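Local coordinates for hemin ABC transporter, periplasmic hemin-binding protein HutB (Vibrio cholerae, PDB 5KHL) that probably binds heme in the periplasm and hands it to an ABC transporter for import across the inner membrane, at residues A[126-129]-A[130-133]; A[133-136]-A[137-140]. One frame throughout, in Å; residues are numbered along the deposited sequence.

Contact 1 of 2, residues A[126-129]-A[130-133]; sequences HAQK and LKEN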
ATOM      1  N   HIS A 126       3.783  -3.454  22.333  1.00 71.60           N
ATOM      2  CA  HIS A 126       2.725  -2.766  21.594  1.00 72.48           C
ATOM      3  C   HIS A 126       2.110  -3.618  20.499  1.00 67.38           C
ATOM      4  O   HIS A 126       1.133  -3.210  19.872  1.00 61.36           O
ATOM      5  CB  HIS A 126       3.256  -1.480  20.958  1.00 69.51           C
ATOM      6  CG  HIS A 126       3.746  -0.471  21.945  1.00 85.33           C
ATOM      7  ND1 HIS A 126       4.791  -0.720  22.812  1.00 95.13           N
ATOM      8  CD2 HIS A 126       3.340   0.795  22.199  1.00 92.94           C
ATOM      9  CE1 HIS A 126       5.001   0.345  23.563  1.00100.60           C
ATOM     10  NE2 HIS A 126       4.134   1.280  23.211  1.00100.46           N
ATOM     11  N   ALA A 127       2.693  -4.788  20.256  1.00 64.65           N
ATOM     12  CA  ALA A 127       2.324  -5.577  19.088  1.00 59.47           C
ATOM     13  C   ALA A 127       0.895  -6.037  19.203  1.00 66.97           C
ATOM     14  O   ALA A 127       0.083  -5.788  18.309  1.00 69.38           O
ATOM     15  CB  ALA A 127       3.246  -6.769  18.917  1.00 60.80           C
ATOM     16  N   GLN A 128       0.589  -6.695  20.319  1.00 68.71           N
ATOM     17  CA  GLN A 128      -0.732  -7.267  20.521  1.00 64.13           C
ATOM     18  C   GLN A 128      -1.787  -6.194  20.413  1.00 62.53           C
ATOM     19  O   GLN A 128      -2.729  -6.339  19.643  1.00 65.78           O
ATOM     20  CB  GLN A 128      -0.819  -7.995  21.868  1.00 74.74           C
ATOM     21  CG  GLN A 128      -0.624  -9.514  21.755  1.00 85.67           C
ATOM     22  CD  GLN A 128       0.563  -9.905  20.857  1.00 93.25           C
ATOM     23  OE1 GLN A 128       0.444 -10.777  19.987  1.00 94.22           O
ATOM     24  NE2 GLN A 128       1.711  -9.267  21.074  1.00 94.18           N
ATOM     25  N   LYS A 129      -1.618  -5.098  21.139  1.00 54.75           N
ATOM     26  CA  LYS A 129      -2.623  -4.047  21.086  1.00 65.65           C
ATOM     27  C   LYS A 129      -2.803  -3.475  19.678  1.00 51.06           C
ATOM     28  O   LYS A 129      -3.915  -3.129  19.298  1.00 64.44           O
ATOM     29  CB  LYS A 129      -2.290  -2.938  22.083  1.00 66.15           C
ATOM     30  CG  LYS A 129      -3.107  -3.048  23.373  1.00 77.98           C
ATOM     31  CD  LYS A 129      -4.608  -3.128  23.051  1.00 71.98           C
ATOM     32  CE  LYS A 129      -5.465  -3.204  24.310  1.00 72.80           C
ATOM     33  NZ  LYS A 129      -6.887  -2.856  23.986  1.00 75.50           N
ATOM     34  N   LEU A 130      -1.724  -3.411  18.900  1.00 54.01           N
ATOM     35  CA  LEU A 130      -1.813  -2.905  17.525  1.00 46.44           C
ATOM     36  C   LEU A 130      -2.381  -3.964  16.571  1.00 44.82           C
ATOM     37  O   LEU A 130      -3.189  -3.658  15.696  1.00 43.30           O
ATOM     38  CB  LEU A 130      -0.444  -2.414  17.032  1.00 45.64           C
ATOM     39  CG  LEU A 130      -0.444  -1.934  15.569  1.00 43.69           C
ATOM     40  CD1 LEU A 130      -1.275  -0.684  15.397  1.00 43.12           C
ATOM     41  CD2 LEU A 130       0.952  -1.707  15.046  1.00 46.39           C
ATOM     42  N   LYS A 131      -1.962  -5.212  16.736  1.00 47.28           N
ATOM     43  CA  LYS A 131      -2.526  -6.276  15.920  1.00 46.33           C
ATOM     44  C   LYS A 131      -4.001  -6.405  16.250  1.00 53.49           C
ATOM     45  O   LYS A 131      -4.822  -6.677  15.378  1.00 58.18           O
ATOM     46  CB  LYS A 131      -1.798  -7.597  16.143  1.00 50.96           C
ATOM     47  CG  LYS A 131      -0.311  -7.544  15.822  1.00 55.01           C
ATOM     48  CD  LYS A 131       0.230  -8.911  15.430  1.00 53.97           C
ATOM     49  CE  LYS A 131       0.283  -9.844  16.603  1.00 50.90           C
ATOM     50  NZ  LYS A 131       0.836 -11.134  16.168  1.00 51.87           N
ATOM     51  N   GLU A 132      -4.328  -6.164  17.512  1.00 49.02           N
ATOM     52  CA  GLU A 132      -5.711  -6.191  17.952  1.00 62.79           C
ATOM     53  C   GLU A 132      -6.537  -5.108  17.293  1.00 50.88           C
ATOM     54  O   GLU A 132      -7.645  -5.378  16.844  1.00 57.76           O
ATOM     55  CB  GLU A 132      -5.810  -6.047  19.470  1.00 62.67           C
ATOM     56  CG  GLU A 132      -5.557  -7.333  20.217  1.00 70.04           C
ATOM     57  CD  GLU A 132      -5.483  -7.103  21.708  1.00 83.44           C
ATOM     58  OE1 GLU A 132      -6.082  -6.103  22.166  1.00 84.83           O
ATOM     59  OE2 GLU A 132      -4.824  -7.905  22.416  1.00 86.73           O
ATOM     60  N   ASN A 133      -6.024  -3.883  17.242  1.00 53.88           N
ATOM     61  CA  ASN A 133      -6.765  -2.843  16.554  1.00 60.56           C
ATOM     62  C   ASN A 133      -6.921  -3.213  15.094  1.00 58.87           C
ATOM     63  O   ASN A 133      -7.997  -3.043  14.511  1.00 48.03           O
ATOM     64  CB  ASN A 133      -6.095  -1.478  16.669  1.00 71.41           C
ATOM     65  CG  ASN A 133      -6.922  -0.369  16.012  1.00 81.02           C
ATOM     66  OD1 ASN A 133      -6.397   0.464  15.266  1.00 81.05           O
ATOM     67  ND2 ASN A 133      -8.228  -0.363  16.289  1.00 83.24           N
TER

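Contact 2 of 2, residues A[133-136]-A[137-140]; sequences NVQQ and QINA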
ATOM      1  N   ASN A 133      -6.024  -3.883  17.242  1.00 53.88           N
ATOM      2  CA  ASN A 133      -6.765  -2.843  16.554  1.00 60.56           C
ATOM      3  C   ASN A 133      -6.921  -3.213  15.094  1.00 58.87           C
ATOM      4  O   ASN A 133      -7.997  -3.043  14.511  1.00 48.03           O
ATOM      5  CB  ASN A 133      -6.095  -1.478  16.669  1.00 71.41           C
ATOM      6  CG  ASN A 133      -6.922  -0.369  16.012  1.00 81.02           C
ATOM      7  OD1 ASN A 133      -6.397   0.464  15.266  1.00 81.05           O
ATOM      8  ND2 ASN A 133      -8.228  -0.363  16.289  1.00 83.24           N
ATOM      9  N   VAL A 134      -5.847  -3.751  14.521  1.00 45.76           N
ATOM     10  CA  VAL A 134      -5.864  -4.135  13.120  1.00 54.19           C
ATOM     11  C   VAL A 134      -6.972  -5.136  12.832  1.00 52.16           C
ATOM     12  O   VAL A 134      -7.711  -4.994  11.841  1.00 45.55           O
ATOM     13  CB  VAL A 134      -4.518  -4.729  12.678  1.00 57.37           C
ATOM     14  CG1 VAL A 134      -4.696  -5.573  11.433  1.00 51.30           C
ATOM     15  CG2 VAL A 134      -3.512  -3.615  12.423  1.00 41.94           C
ATOM     16  N   GLN A 135      -7.106  -6.127  13.708  1.00 48.46           N
ATOM     17  CA  GLN A 135      -8.145  -7.137  13.534  1.00 58.88           C
ATOM     18  C   GLN A 135      -9.538  -6.551  13.775  1.00 57.63           C
ATOM     19  O   GLN A 135     -10.446  -6.782  12.983  1.00 58.20           O
ATOM     20  CB  GLN A 135      -7.904  -8.342  14.451  1.00 60.50           C
ATOM     21  CG  GLN A 135      -8.298  -9.656  13.795  1.00 72.67           C
ATOM     22  CD  GLN A 135      -7.340 -10.071  12.677  1.00 80.79           C
ATOM     23  OE1 GLN A 135      -6.168 -10.335  12.926  1.00 85.57           O
ATOM     24  NE2 GLN A 135      -7.842 -10.139  11.446  1.00 82.34           N
ATOM     25  N   GLN A 136      -9.701  -5.780  14.847  1.00 46.17           N
ATOM     26  CA  GLN A 136     -10.947  -5.028  15.067  1.00 47.64           C
ATOM     27  C   GLN A 136     -11.403  -4.220  13.846  1.00 61.63           C
ATOM     28  O   GLN A 136     -12.572  -4.307  13.467  1.00 60.37           O
ATOM     29  CB  GLN A 136     -10.810  -4.060  16.247  1.00 65.57           C
ATOM     30  CG  GLN A 136     -10.565  -4.687  17.596  1.00 70.77           C
ATOM     31  CD  GLN A 136     -10.644  -3.670  18.716  1.00 81.04           C
ATOM     32  OE1 GLN A 136     -10.168  -3.907  19.834  1.00 82.95           O
ATOM     33  NE2 GLN A 136     -11.255  -2.523  18.422  1.00 82.38           N
ATOM     34  N   GLN A 137     -10.508  -3.423  13.243  1.00 44.15           N
ATOM     35  CA  GLN A 137     -10.894  -2.656  12.049  1.00 42.62           C
ATOM     36  C   GLN A 137     -11.356  -3.575  10.942  1.00 43.63           C
ATOM     37  O   GLN A 137     -12.290  -3.246  10.212  1.00 43.56           O
ATOM     38  CB  GLN A 137      -9.749  -1.811  11.518  1.00 46.50           C
ATOM     39  CG  GLN A 137      -9.307  -0.689  12.392  1.00 62.14           C
ATOM     40  CD  GLN A 137      -8.064  -0.030  11.835  1.00 65.50           C
ATOM     41  OE1 GLN A 137      -8.100   0.623  10.792  1.00 63.70           O
ATOM     42  NE2 GLN A 137      -6.946  -0.218  12.519  1.00 72.80           N
ATOM     43  N   ILE A 138     -10.679  -4.717  10.819  1.00 43.30           N
ATOM     44  CA  ILE A 138     -10.948  -5.653   9.743  1.00 42.36           C
ATOM     45  C   ILE A 138     -12.303  -6.288   9.973  1.00 50.82           C
ATOM     46  O   ILE A 138     -13.087  -6.438   9.045  1.00 52.43           O
ATOM     47  CB  ILE A 138      -9.845  -6.717   9.629  1.00 50.65           C
ATOM     48  CG1 ILE A 138      -8.542  -6.042   9.158  1.00 46.06           C
ATOM     49  CG2 ILE A 138     -10.286  -7.845   8.710  1.00 45.19           C
ATOM     50  CD1 ILE A 138      -7.475  -6.953   8.585  1.00 40.15           C
ATOM     51  N   ASN A 139     -12.592  -6.611  11.229  1.00 58.87           N
ATOM     52  CA  ASN A 139     -13.893  -7.164  11.609  1.00 56.54           C
ATOM     53  C   ASN A 139     -15.003  -6.128  11.439  1.00 55.16           C
ATOM     54  O   ASN A 139     -16.076  -6.435  10.901  1.00 50.13           O
ATOM     55  CB  ASN A 139     -13.854  -7.686  13.050  1.00 57.16           C
ATOM     56  CG  ASN A 139     -13.013  -8.953  13.197  1.00 67.43           C
ATOM     57  OD1 ASN A 139     -13.089  -9.863  12.374  1.00 72.15           O
ATOM     58  ND2 ASN A 139     -12.199  -9.006  14.248  1.00 70.24           N
ATOM     59  N   ALA A 140     -14.732  -4.900  11.883  1.00 53.24           N
ATOM     60  CA  ALA A 140     -15.646  -3.773  11.650  1.00 50.32           C
ATOM     61  C   ALA A 140     -15.947  -3.591  10.155  1.00 50.26           C
ATOM     62  O   ALA A 140     -17.108  -3.423   9.777  1.00 49.85           O
ATOM     63  CB  ALA A 140     -15.079  -2.490  12.237  1.00 50.39           C
TER

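Contact 1 of 2, residues A[126-129]-A[130-133]
Lys129 and Glu132 meet on the outer face of the helix through a loose ion pair, in which Lys129 NZ stands 3.8 Å from Glu132 OE1, long for a salt bridge. The lysine bends at chi2 (-53°), which lays its aliphatic arm across the carboxylate; Lys129 CD, 3.4 Å from Glu132 OE1, is closer than the ammonium itself. The grip is therefore weak, and both side chains are exposed. The backbone is better satisfied. Leu130, Lys131, Glu132 and Asn133 each donate their N-H to the carbonyl four residues back. The bond from Lys131 N to Ala127 O is short at 2.6 Å and nearly straight (169°), whereas Asn133 N reaches Lys129 O at 3.0 Å from above the carbonyl plane. Gln128 and Lys131 run side by side in the same direction, Gln128 OE1 lying 3.5 Å from Lys131 CE, but the lysine's charge is spent on another partner: NZ makes a salt bridge to Asp115. That bridge ties this helix, 125-143, to helix 107-120, against which Ala127 packs on Ala118, and Leu130 and Lys131 on Ile114. Leu130 and His126 also touch Leu33, in the loop following helix 24-32.

Contact 2 of 2, residues A[133-136]-A[137-140]
Different first torsions bring the amides of Asn133 and Gln137 together one helical turn apart: Asn133 sends CG anti to its own N (chi1 -177°), forward along the helix, while Gln137 holds CG beside its N (chi1 -67°) and reaches back in an extended chain. The two amides meet at an oblique crossing with their planes 29° apart, Asn133 OD1 lying 2.9 Å from Gln137 NE2. Beneath them, Gln137 N donates an almost straight 2.8 Å hydrogen bond to Asn133 O, and the glutamine's CG passes over that same carbonyl oxygen. The next rungs follow the same spacing, Ile138 to Val134, Asn139 to Gln135 and Ala140 to Gln136, the last at 2.7 Å between Ala140 N and Gln136 O. Ile138 turns its CG1 branch back over the preceding turn, so that CD1 lies 4.2 Å from Val134 CG1, a light apolar touch between two buried residues. Asn139 ND2 comes within 3.1 Å of Gln135 O, at an angle too poor for a hydrogen bond, and crosses the glutamine's chain near CG, the two amides turned well out of one plane. Val134 also packs on Leu110, Leu111 and Ile114 of helix 107-120, and Ile138 on Leu259 of helix 256-269, where Gln137 touches Leu259 and Gln260. The arrangement is that of an amphipathic alpha-helix with i to i+4 pairing, here in the long helix that spans the two lobes in periplasmic binding proteins of this family.

Contacts 1 and 2 are successive pieces of helix 125-143, their centres about 10 Å apart, and they join at Asn133: its N-H closes the last backbone bond of contact 1, and its carbonyl accepts the first of contact 2. Helix 107-120 backs both, through Leu111 and Ile114 in each case, but the surroundings change along the axis. Contact 1 is a surface contact beside the loop at Leu33, in the part of the chain that carries the four-stranded parallel sheet; contact 2 is partly buried and also meets helix 256-269, near the C-terminus. Their centres lie about 19 and 17 Å from the centre of the chain.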